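Local coordinates for protein esterase (Capnocytophaga ochracea, PDB 4W9R) that is of unknown function but belongs to a putative esterase family of the alpha/beta-hydrolase clan, at residues E8-G13 and F96-A101; V51-Y56 and A220-I225; K245-T250 and Y256-N261; K334-A339 and D351-R356. All blocks are in the same frame, centred on the assembly; numbering follows the deposited sequence.

Overall arrangement
Contacts 1 and 2 belong to the alpha/beta-hydrolase-like part of the chain, and contacts 3 and 4 to the run of helices that follows it. In contact 1 a helix lies against the edge strand of the mixed sheet. Contact 2 joins two helices at the interface with the second subunit. Their centres are about 25 Å apart, and their segments alternate along the chain. Contact 3 follows contact 2 in sequence, with about 30 Å between centres. Contact 4 lies about 28 Å from contact 3 and about 60 Å from contact 1, both centre to centre. None of the four touches another. The acetate at contact 4 probably comes from the crystallisation liquor and marks no known site.

Contact 1 (E8-G13 and F96-A101); sequences ETFSSG and FEFVSA
Ser12 OG sits beside the Phe98 ring, 3.3 Å from Phe98 CD1, and is held by two polar groups outside the contact. It hydrogen-bonds to Leu15 N and to the carboxylate of Glu102, so this buried hydroxyl is satisfied. The contact joins edge strand 5-12 to helix 91-110, which leans against this end of the mixed sheet, in keeping with an alpha/beta-hydrolase-like fold. Ser12 OG is anti to its own nitrogen (chi1 177°), which swings it toward the helix. It approaches the Phe98 ring obliquely.

Two residues earlier, Phe10 points the same way. Its CG is also trans to the backbone nitrogen (chi1 -179°), and the ring reaches out to meet Phe98. The two rings form an oblique aromatic pair, with centroids 5.8 Å apart and planes at 56°. The side chains run past each other in opposite directions. Tyr106, about two turns further along helix 91-110, makes an edge-to-face pair with Phe10, and Leu15 also touches Phe98. With an alanine at Phe98, Phe10 and Ser12 would probably lose their shared apolar neighbour, and a gap would open between strand and helix. At the meeting point of the rings, Phe10 CD1 lies at the edge of the Phe98 ring, near its plane, 3.5 Å from Phe98 CE1.

Contact 2 (V51-Y56 and A220-I225); sequences VSMVRY and AKLQGI
Helices 43-59 and 217-232 come together at Met53 and Ile225, whose CA atoms are 8.1 Å apart. The side chain of Met53, present as selenomethionine, spans this distance. Its CG is anti to its carbonyl carbon (chi1 -71°), and beyond CG the chain is extended, so the selenium and the terminal methyl reach the other helix. Met53 SE lies 3.8 Å from Ile225 CG2, and the two side chains cross at about a right angle. The methyl goes further, with Met53 CE 3.7 Å from the backbone oxygen Leu222 O. Met53 CE also makes a looser apolar contact with Leu222 CD2, at 4.3 Å.

Both helices belong to the alpha/beta-hydrolase-like part of the chain. Ile225 also touches Leu147 of strand 143-149, which places helix 217-232 against the central sheet. Ile225 also meets Leu46 and Val50, earlier on helix 43-59.

The pair lies at the dimer interface. Met53 packs on Met53 of the second subunit, and Leu222 packs on Tyr56 of the second subunit. Ala226 and Leu229 continue the apolar surface around Met53 along helix 217-232.

Contact 3 (K245-T250 and Y256-N261); sequences KTQMET and YEYLEN
A selenium-aromatic contact marks this pair: Met248, present as selenomethionine, bends its side chain over the Tyr258 ring. Met248 SE stands 4.7 Å from the ring centroid, well off the normal, so this Met-aromatic contact is oblique. The methylene before it is better placed for the ring face. Met248 CG is 4.1 Å from the centroid and 29° off the normal, which makes a CH-pi contact. The bend at chi3 (67°) keeps Met248 CE alongside the ring, 3.9 Å from Tyr258 CD2. The two side chains cross at about a right angle.

Tyr258 itself reaches across from helix 255-270. With CG trans to the backbone nitrogen (chi1 -173°), the ring extends toward helix 241-248. The two helices are joined by a short loop, and they open the helical region that follows the alpha/beta-hydrolase-like part. Met248 also touches Thr284 of helix 278-290, which links the pair to the next helix. Leu259, beside Tyr258 in sequence, packs on helices 278-290 and 294-306.

The far end of the tyrosine meets Gln247. Gln247 CB lies 3.3 Å from Tyr258 OH and comes to the ring obliquely, while the amide leads away from the contact. The polar partner of that hydroxyl is Glu243, one turn earlier on the same helix as Gln247. An alanine in place of Tyr258 would probably leave the Met248 side chain without its aromatic surface and Glu243 without this hydroxyl partner. Gln247 CG also runs past the hydroxyl, 3.7 Å from Tyr258 OH.

Contact 4 (K334-A339 and D351-R356); sequences KTYQKA and DLINER. With ACT (acetate ion), chain I.
Tyr336 lays its ring face against the Arg356 side chain. Arg356 CB stands 3.7 Å from the ring centroid and 14° off the normal, a CH-pi contact. The contact is a helical hairpin of consecutive antiparallel helices: segments 334-339 and 351-356 run at 162°, with axes 9.5 Å apart. It lies near the C-terminal end of the helical region.

Beyond CB, the arginine bends at chi2 (-68°) and carries its guanidinium round to the phenol oxygen. Arg356 NH2 donates to Tyr336 OH at 3.0 Å. The oxygen lies near the guanidinium plane, at its edge, while ring and guanidinium planes are almost perpendicular. Two acids of helix 314-325 complete the polar end: Glu324 bonds to Tyr336 OH, and Glu321 forms a salt bridge with Arg356 NH2. Glu321 probably helps balance the arginine's charge.

Ile353 fills the other part of the interface. Its CG2 branch meets the backbone at Tyr336 O, and Ile353 CD1 rests 3.9 Å from Ala339 CB. The other terminal nitrogen of the guanidinium, Arg356 NH1, donates to oxygen O of the acetate at 2.8 Å.

Contact 1 (E8-G13 and F96-A101)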
# COMPACT_ATOMS: atom_id res chain seq x y z
N GLU B 8 -24.06 -1.31 2.10
CA GLU B 8 -25.47 -0.92 2.05
C GLU B 8 -25.81 -0.30 0.71
O GLU B 8 -24.92 0.10 -0.04
CB GLU B 8 -25.80 0.04 3.19
CG GLU B 8 -25.20 1.43 3.05
CD GLU B 8 -25.52 2.34 4.22
OE1 GLU B 8 -25.76 1.81 5.33
OE2 GLU B 8 -25.55 3.57 4.03
N THR B 9 -27.10 -0.23 0.40
CA THR B 9 -27.54 0.40 -0.84
C THR B 9 -28.02 1.82 -0.58
O THR B 9 -28.72 2.08 0.40
CB THR B 9 -28.66 -0.40 -1.52
OG1 THR B 9 -29.73 -0.61 -0.59
CG2 THR B 9 -28.14 -1.75 -2.00
N PHE B 10 -27.63 2.73 -1.46
CA PHE B 10 -28.07 4.12 -1.38
C PHE B 10 -29.01 4.42 -2.53
O PHE B 10 -28.68 4.18 -3.69
CB PHE B 10 -26.87 5.07 -1.40
CG PHE B 10 -27.24 6.52 -1.29
CD1 PHE B 10 -27.45 7.29 -2.42
CD2 PHE B 10 -27.38 7.12 -0.05
CE1 PHE B 10 -27.79 8.63 -2.32
CE2 PHE B 10 -27.72 8.46 0.06
CZ PHE B 10 -27.92 9.21 -1.08
N SER B 11 -30.19 4.94 -2.21
CA SER B 11 -31.15 5.29 -3.25
C SER B 11 -30.86 6.69 -3.76
O SER B 11 -30.92 7.66 -3.01
CB SER B 11 -32.59 5.20 -2.73
OG SER B 11 -32.93 3.86 -2.40
N SER B 12 -30.54 6.79 -5.05
CA SER B 12 -30.14 8.05 -5.64
C SER B 12 -31.19 8.57 -6.60
O SER B 12 -31.65 7.85 -7.48
CB SER B 12 -28.79 7.90 -6.35
OG SER B 12 -28.42 9.11 -7.00
N GLY B 13 -31.57 9.83 -6.43
CA GLY B 13 -32.54 10.46 -7.31
C GLY B 13 -31.91 10.79 -8.65
O GLY B 13 -32.55 10.65 -9.69
N PHE B 96 -21.45 12.58 -11.06
CA PHE B 96 -20.64 13.65 -10.50
C PHE B 96 -21.37 14.36 -9.37
O PHE B 96 -20.81 14.57 -8.29
CB PHE B 96 -20.25 14.64 -11.59
CG PHE B 96 -19.34 15.74 -11.12
CD1 PHE B 96 -18.00 15.50 -10.90
CD2 PHE B 96 -19.83 17.02 -10.92
CE1 PHE B 96 -17.16 16.52 -10.48
CE2 PHE B 96 -19.00 18.04 -10.50
CZ PHE B 96 -17.66 17.79 -10.27
N GLU B 97 -22.63 14.73 -9.61
CA GLU B 97 -23.43 15.44 -8.63
C GLU B 97 -23.99 14.50 -7.55
O GLU B 97 -24.26 14.93 -6.43
CB GLU B 97 -24.57 16.19 -9.31
CG GLU B 97 -24.11 17.28 -10.27
CD GLU B 97 -25.26 18.10 -10.82
OE1 GLU B 97 -26.32 18.16 -10.16
OE2 GLU B 97 -25.10 18.70 -11.91
N PHE B 98 -24.15 13.23 -7.90
CA PHE B 98 -24.59 12.23 -6.93
C PHE B 98 -23.65 12.17 -5.73
O PHE B 98 -24.09 12.07 -4.59
CB PHE B 98 -24.69 10.85 -7.59
CG PHE B 98 -24.42 9.70 -6.65
CD1 PHE B 98 -25.35 9.34 -5.69
CD2 PHE B 98 -23.23 8.99 -6.73
CE1 PHE B 98 -25.10 8.29 -4.83
CE2 PHE B 98 -22.98 7.94 -5.87
CZ PHE B 98 -23.91 7.58 -4.92
N VAL B 99 -22.35 12.24 -6.00
CA VAL B 99 -21.35 12.24 -4.94
C VAL B 99 -21.45 13.52 -4.11
O VAL B 99 -21.51 13.46 -2.88
CB VAL B 99 -19.92 12.12 -5.51
CG1 VAL B 99 -18.90 12.14 -4.39
CG2 VAL B 99 -19.79 10.84 -6.34
N SER B 100 -21.46 14.66 -4.79
CA SER B 100 -21.50 15.96 -4.12
C SER B 100 -22.80 16.24 -3.38
O SER B 100 -22.79 16.55 -2.19
CB SER B 100 -21.27 17.08 -5.14
OG SER B 100 -19.94 17.09 -5.61
N ALA B 101 -23.92 16.15 -4.09
CA ALA B 101 -25.19 16.63 -3.57
C ALA B 101 -26.00 15.58 -2.79
O ALA B 101 -26.97 15.93 -2.12
CB ALA B 101 -26.04 17.17 -4.71

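Contact 2 (V51-Y56 and A220-I225)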
# COMPACT_ATOMS: atom_id res chain seq x y z
N VAL B 51 -8.66 1.66 3.10
CA VAL B 51 -9.06 1.41 4.48
C VAL B 51 -7.91 0.84 5.31
O VAL B 51 -7.68 1.26 6.44
CB VAL B 51 -10.26 0.44 4.55
CG1 VAL B 51 -10.55 0.04 5.99
CG2 VAL B 51 -11.49 1.08 3.93
N SER B 52 -7.17 -0.11 4.74
CA SER B 52 -6.07 -0.74 5.46
C SER B 52 -4.94 0.26 5.74
O SER B 52 -4.29 0.18 6.78
CB SER B 52 -5.53 -1.94 4.69
OG SER B 52 -4.88 -1.53 3.50
N MSE B 53 -4.71 1.18 4.81
CA MSE B 53 -3.62 2.14 4.96
C MSE B 53 -3.96 3.29 5.92
O MSE B 53 -3.07 3.83 6.56
CB MSE B 53 -3.20 2.69 3.60
CG MSE B 53 -2.48 1.66 2.73
SE MSE B 53 -1.77 2.38 1.05
CE MSE B 53 -1.57 0.71 0.05
N VAL B 54 -5.23 3.66 6.02
CA VAL B 54 -5.60 4.72 6.96
C VAL B 54 -5.62 4.17 8.39
O VAL B 54 -5.38 4.91 9.34
CB VAL B 54 -6.98 5.36 6.63
CG1 VAL B 54 -6.96 6.00 5.25
CG2 VAL B 54 -8.10 4.35 6.74
N ARG B 55 -5.87 2.88 8.52
CA ARG B 55 -5.78 2.22 9.82
C ARG B 55 -4.31 2.06 10.21
O ARG B 55 -3.94 2.21 11.38
CB ARG B 55 -6.46 0.85 9.79
CG ARG B 55 -7.96 0.91 9.62
CD ARG B 55 -8.56 -0.48 9.46
NE ARG B 55 -8.17 -1.37 10.55
CZ ARG B 55 -8.81 -1.45 11.72
NH1 ARG B 55 -9.87 -0.70 11.95
NH2 ARG B 55 -8.37 -2.29 12.65
N TYR B 56 -3.49 1.76 9.22
CA TYR B 56 -2.05 1.63 9.38
C TYR B 56 -1.44 2.92 9.92
O TYR B 56 -0.76 2.91 10.95
CB TYR B 56 -1.42 1.24 8.04
CG TYR B 56 0.09 1.22 8.00
CD1 TYR B 56 0.81 0.08 8.34
CD2 TYR B 56 0.80 2.33 7.56
CE1 TYR B 56 2.19 0.06 8.28
CE2 TYR B 56 2.18 2.32 7.49
CZ TYR B 56 2.87 1.18 7.85
OH TYR B 56 4.24 1.17 7.78
N ALA B 220 1.78 1.17 -8.96
CA ALA B 220 1.97 2.60 -8.79
C ALA B 220 0.80 3.23 -8.05
O ALA B 220 0.98 4.16 -7.26
CB ALA B 220 2.17 3.27 -10.14
N LYS B 221 -0.40 2.72 -8.30
CA LYS B 221 -1.60 3.24 -7.65
C LYS B 221 -1.57 2.99 -6.15
O LYS B 221 -1.98 3.85 -5.36
CB LYS B 221 -2.86 2.63 -8.26
CG LYS B 221 -3.13 3.10 -9.68
CD LYS B 221 -4.55 2.78 -10.12
CE LYS B 221 -4.74 1.29 -10.36
NZ LYS B 221 -6.11 0.99 -10.87
N LEU B 222 -1.08 1.82 -5.75
CA LEU B 222 -0.94 1.50 -4.33
C LEU B 222 0.02 2.46 -3.66
O LEU B 222 -0.25 2.98 -2.58
CB LEU B 222 -0.45 0.06 -4.14
CG LEU B 222 -1.42 -1.07 -4.47
CD1 LEU B 222 -0.78 -2.41 -4.15
CD2 LEU B 222 -2.74 -0.90 -3.74
N GLN B 223 1.16 2.71 -4.31
CA GLN B 223 2.16 3.62 -3.78
C GLN B 223 1.63 5.05 -3.77
O GLN B 223 2.03 5.86 -2.94
CB GLN B 223 3.45 3.52 -4.59
CG GLN B 223 4.09 2.14 -4.57
CD GLN B 223 5.35 2.07 -5.40
OE1 GLN B 223 6.32 2.78 -5.15
NE2 GLN B 223 5.34 1.21 -6.41
N GLY B 224 0.73 5.35 -4.70
CA GLY B 224 0.12 6.66 -4.78
C GLY B 224 -0.73 6.96 -3.57
O GLY B 224 -0.68 8.06 -3.02
N ILE B 225 -1.52 5.97 -3.14
CA ILE B 225 -2.35 6.11 -1.95
C ILE B 225 -1.49 6.32 -0.71
O ILE B 225 -1.78 7.19 0.11
CB ILE B 225 -3.23 4.87 -1.74
CG1 ILE B 225 -4.13 4.64 -2.95
CG2 ILE B 225 -4.07 5.02 -0.48
CD1 ILE B 225 -4.97 3.39 -2.86

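Contact 3 (K245-T250 and Y256-N261)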
# COMPACT_ATOMS: atom_id res chain seq x y z
N LYS B 245 15.30 19.19 17.12
CA LYS B 245 16.67 19.70 17.13
C LYS B 245 16.84 20.89 16.18
O LYS B 245 17.72 21.73 16.38
CB LYS B 245 17.64 18.58 16.76
CG LYS B 245 19.08 18.83 17.15
CD LYS B 245 19.90 17.55 17.02
CE LYS B 245 19.34 16.44 17.90
NZ LYS B 245 20.14 15.18 17.81
N THR B 246 15.99 20.95 15.16
CA THR B 246 16.10 21.97 14.12
C THR B 246 15.13 23.13 14.32
O THR B 246 15.54 24.27 14.49
CB THR B 246 15.86 21.37 12.72
OG1 THR B 246 16.84 20.35 12.46
CG2 THR B 246 15.97 22.45 11.65
N GLN B 247 13.83 22.84 14.27
CA GLN B 247 12.82 23.88 14.30
C GLN B 247 12.51 24.43 15.70
O GLN B 247 11.92 25.50 15.83
CB GLN B 247 11.52 23.36 13.67
CG GLN B 247 11.71 22.79 12.28
CD GLN B 247 12.25 23.81 11.29
OE1 GLN B 247 13.09 23.50 10.46
NE2 GLN B 247 11.75 25.04 11.39
N MSE B 248 12.91 23.70 16.73
CA MSE B 248 12.56 24.08 18.10
C MSE B 248 13.75 24.60 18.90
O MSE B 248 13.74 25.75 19.34
CB MSE B 248 11.91 22.90 18.83
CG MSE B 248 10.64 22.40 18.15
SE MSE B 248 9.43 21.47 19.36
CE MSE B 248 8.91 22.98 20.49
N GLU B 249 14.75 23.75 19.12
CA GLU B 249 15.92 24.13 19.92
C GLU B 249 16.65 25.36 19.38
O GLU B 249 17.40 26.01 20.11
CB GLU B 249 16.89 22.96 20.01
CG GLU B 249 16.53 21.93 21.07
CD GLU B 249 17.74 21.34 21.74
OE1 GLU B 249 18.87 21.74 21.39
OE2 GLU B 249 17.57 20.47 22.63
N THR B 250 16.44 25.67 18.10
CA THR B 250 17.08 26.84 17.50
C THR B 250 16.31 28.12 17.80
O THR B 250 16.77 29.22 17.48
CB THR B 250 17.20 26.68 15.97
OG1 THR B 250 15.91 26.43 15.41
CG2 THR B 250 18.14 25.53 15.64
N TYR B 256 6.60 28.04 22.84
CA TYR B 256 5.23 27.58 23.06
C TYR B 256 4.39 27.78 21.80
O TYR B 256 3.53 26.96 21.47
CB TYR B 256 4.58 28.30 24.24
CG TYR B 256 3.07 28.25 24.21
CD1 TYR B 256 2.39 27.09 24.59
CD2 TYR B 256 2.32 29.34 23.80
CE1 TYR B 256 1.01 27.03 24.56
CE2 TYR B 256 0.94 29.29 23.76
CZ TYR B 256 0.29 28.13 24.15
OH TYR B 256 -1.09 28.08 24.12
N GLU B 257 4.64 28.89 21.11
CA GLU B 257 3.91 29.23 19.89
C GLU B 257 4.09 28.17 18.81
O GLU B 257 3.18 27.94 18.01
CB GLU B 257 4.34 30.60 19.37
CG GLU B 257 3.65 31.78 20.04
CD GLU B 257 4.03 31.94 21.51
OE1 GLU B 257 5.11 31.45 21.90
OE2 GLU B 257 3.24 32.55 22.26
N TYR B 258 5.25 27.53 18.78
CA TYR B 258 5.52 26.47 17.82
C TYR B 258 4.56 25.30 18.04
O TYR B 258 3.96 24.79 17.09
CB TYR B 258 6.97 25.99 17.91
CG TYR B 258 7.35 25.00 16.84
CD1 TYR B 258 7.82 25.44 15.60
CD2 TYR B 258 7.25 23.63 17.05
CE1 TYR B 258 8.17 24.54 14.61
CE2 TYR B 258 7.60 22.72 16.07
CZ TYR B 258 8.06 23.18 14.85
OH TYR B 258 8.41 22.29 13.87
N LEU B 259 4.42 24.89 19.30
CA LEU B 259 3.53 23.79 19.65
C LEU B 259 2.08 24.15 19.36
O LEU B 259 1.32 23.34 18.82
CB LEU B 259 3.69 23.42 21.13
CG LEU B 259 2.75 22.34 21.66
CD1 LEU B 259 3.02 21.00 21.00
CD2 LEU B 259 2.85 22.22 23.18
N GLU B 260 1.70 25.38 19.71
CA GLU B 260 0.32 25.83 19.52
C GLU B 260 -0.02 25.95 18.04
O GLU B 260 -1.08 25.51 17.60
CB GLU B 260 0.10 27.17 20.22
CG GLU B 260 -1.36 27.62 20.23
CD GLU B 260 -1.53 29.03 20.78
OE1 GLU B 260 -0.64 29.87 20.54
OE2 GLU B 260 -2.56 29.28 21.44
N ASN B 261 0.89 26.56 17.28
CA ASN B 261 0.69 26.72 15.84
C ASN B 261 0.51 25.38 15.14
O ASN B 261 -0.32 25.26 14.24
CB ASN B 261 1.87 27.48 15.22
CG ASN B 261 1.77 27.58 13.72
OD1 ASN B 261 1.07 28.45 13.19
ND2 ASN B 261 2.47 26.70 13.01

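Contact 4 (K334-A339 and D351-R356)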
# COMPACT_ATOMS: atom_id res chain seq x y z
N LYS B 334 3.16 27.55 46.94
CA LYS B 334 1.72 27.31 46.95
C LYS B 334 1.32 26.43 45.77
O LYS B 334 0.45 25.57 45.89
CB LYS B 334 0.96 28.63 46.92
CG LYS B 334 -0.55 28.49 46.94
CD LYS B 334 -1.23 29.85 46.78
CE LYS B 334 -2.75 29.72 46.76
NZ LYS B 334 -3.29 29.22 48.05
N THR B 335 1.97 26.65 44.63
CA THR B 335 1.64 25.93 43.40
C THR B 335 2.19 24.51 43.40
O THR B 335 1.54 23.58 42.91
CB THR B 335 2.16 26.68 42.16
OG1 THR B 335 1.84 28.07 42.27
CG2 THR B 335 1.55 26.11 40.89
N TYR B 336 3.38 24.32 43.96
CA TYR B 336 3.95 22.99 44.11
C TYR B 336 3.06 22.12 44.99
O TYR B 336 2.81 20.96 44.69
CB TYR B 336 5.36 23.06 44.69
CG TYR B 336 6.46 23.22 43.66
CD1 TYR B 336 6.64 22.28 42.65
CD2 TYR B 336 7.34 24.29 43.72
CE1 TYR B 336 7.64 22.41 41.72
CE2 TYR B 336 8.35 24.44 42.78
CZ TYR B 336 8.50 23.49 41.79
OH TYR B 336 9.50 23.63 40.86
N GLN B 337 2.59 22.70 46.09
CA GLN B 337 1.71 22.00 47.02
C GLN B 337 0.39 21.64 46.35
O GLN B 337 -0.26 20.66 46.72
CB GLN B 337 1.46 22.84 48.27
CG GLN B 337 2.69 23.05 49.14
CD GLN B 337 2.48 24.10 50.21
OE1 GLN B 337 1.51 24.86 50.17
NE2 GLN B 337 3.40 24.16 51.17
N LYS B 338 -0.00 22.44 45.36
CA LYS B 338 -1.23 22.20 44.62
C LYS B 338 -1.03 21.05 43.63
O LYS B 338 -1.95 20.28 43.36
CB LYS B 338 -1.67 23.47 43.89
CG LYS B 338 -3.17 23.63 43.76
CD LYS B 338 -3.53 25.03 43.28
CE LYS B 338 -5.03 25.25 43.31
NZ LYS B 338 -5.39 26.64 42.89
N ALA B 339 0.19 20.95 43.10
CA ALA B 339 0.52 19.91 42.14
C ALA B 339 0.64 18.55 42.82
O ALA B 339 0.36 17.51 42.22
CB ALA B 339 1.81 20.25 41.41
N ASP B 351 7.53 12.61 44.88
CA ASP B 351 8.87 12.71 45.46
C ASP B 351 9.62 13.92 44.92
O ASP B 351 10.25 14.65 45.68
CB ASP B 351 9.67 11.43 45.19
CG ASP B 351 9.07 10.21 45.85
OD1 ASP B 351 8.17 10.37 46.71
OD2 ASP B 351 9.50 9.08 45.52
N LEU B 352 9.55 14.13 43.61
CA LEU B 352 10.22 15.25 42.98
C LEU B 352 9.64 16.58 43.45
O LEU B 352 10.37 17.53 43.74
CB LEU B 352 10.14 15.15 41.46
CG LEU B 352 10.70 16.33 40.66
CD1 LEU B 352 12.16 16.59 41.02
CD2 LEU B 352 10.55 16.09 39.17
N ILE B 353 8.31 16.64 43.51
CA ILE B 353 7.62 17.84 43.98
C ILE B 353 8.01 18.16 45.42
O ILE B 353 8.21 19.32 45.78
CB ILE B 353 6.09 17.68 43.88
CG1 ILE B 353 5.67 17.53 42.42
CG2 ILE B 353 5.38 18.86 44.51
CD1 ILE B 353 4.19 17.26 42.23
N ASN B 354 8.14 17.11 46.24
CA ASN B 354 8.52 17.28 47.63
C ASN B 354 9.91 17.88 47.80
O ASN B 354 10.13 18.70 48.69
CB ASN B 354 8.44 15.94 48.37
CG ASN B 354 7.45 15.96 49.51
OD1 ASN B 354 6.28 15.61 49.33
ND2 ASN B 354 7.91 16.36 50.69
N GLU B 355 10.84 17.47 46.94
CA GLU B 355 12.19 18.00 46.96
C GLU B 355 12.18 19.50 46.67
O GLU B 355 12.92 20.27 47.27
CB GLU B 355 13.09 17.28 45.96
CG GLU B 355 14.55 17.67 46.02
CD GLU B 355 15.38 17.07 44.89
OE1 GLU B 355 16.27 16.25 45.18
OE2 GLU B 355 15.13 17.43 43.72
N ARG B 356 11.31 19.90 45.74
CA ARG B 356 11.15 21.31 45.39
C ARG B 356 10.54 22.08 46.55
O ARG B 356 10.94 23.21 46.84
CB ARG B 356 10.29 21.45 44.14
CG ARG B 356 10.81 20.69 42.93
CD ARG B 356 12.11 21.28 42.41
NE ARG B 356 12.66 20.51 41.30
CZ ARG B 356 12.34 20.69 40.03
NH1 ARG B 356 12.89 19.94 39.09
NH2 ARG B 356 11.45 21.61 39.69
C ACT I . 13.58 19.09 35.56
O ACT I . 12.69 19.56 36.30
OXT ACT I . 13.84 19.74 34.54
CH3 ACT I . 14.28 17.80 35.89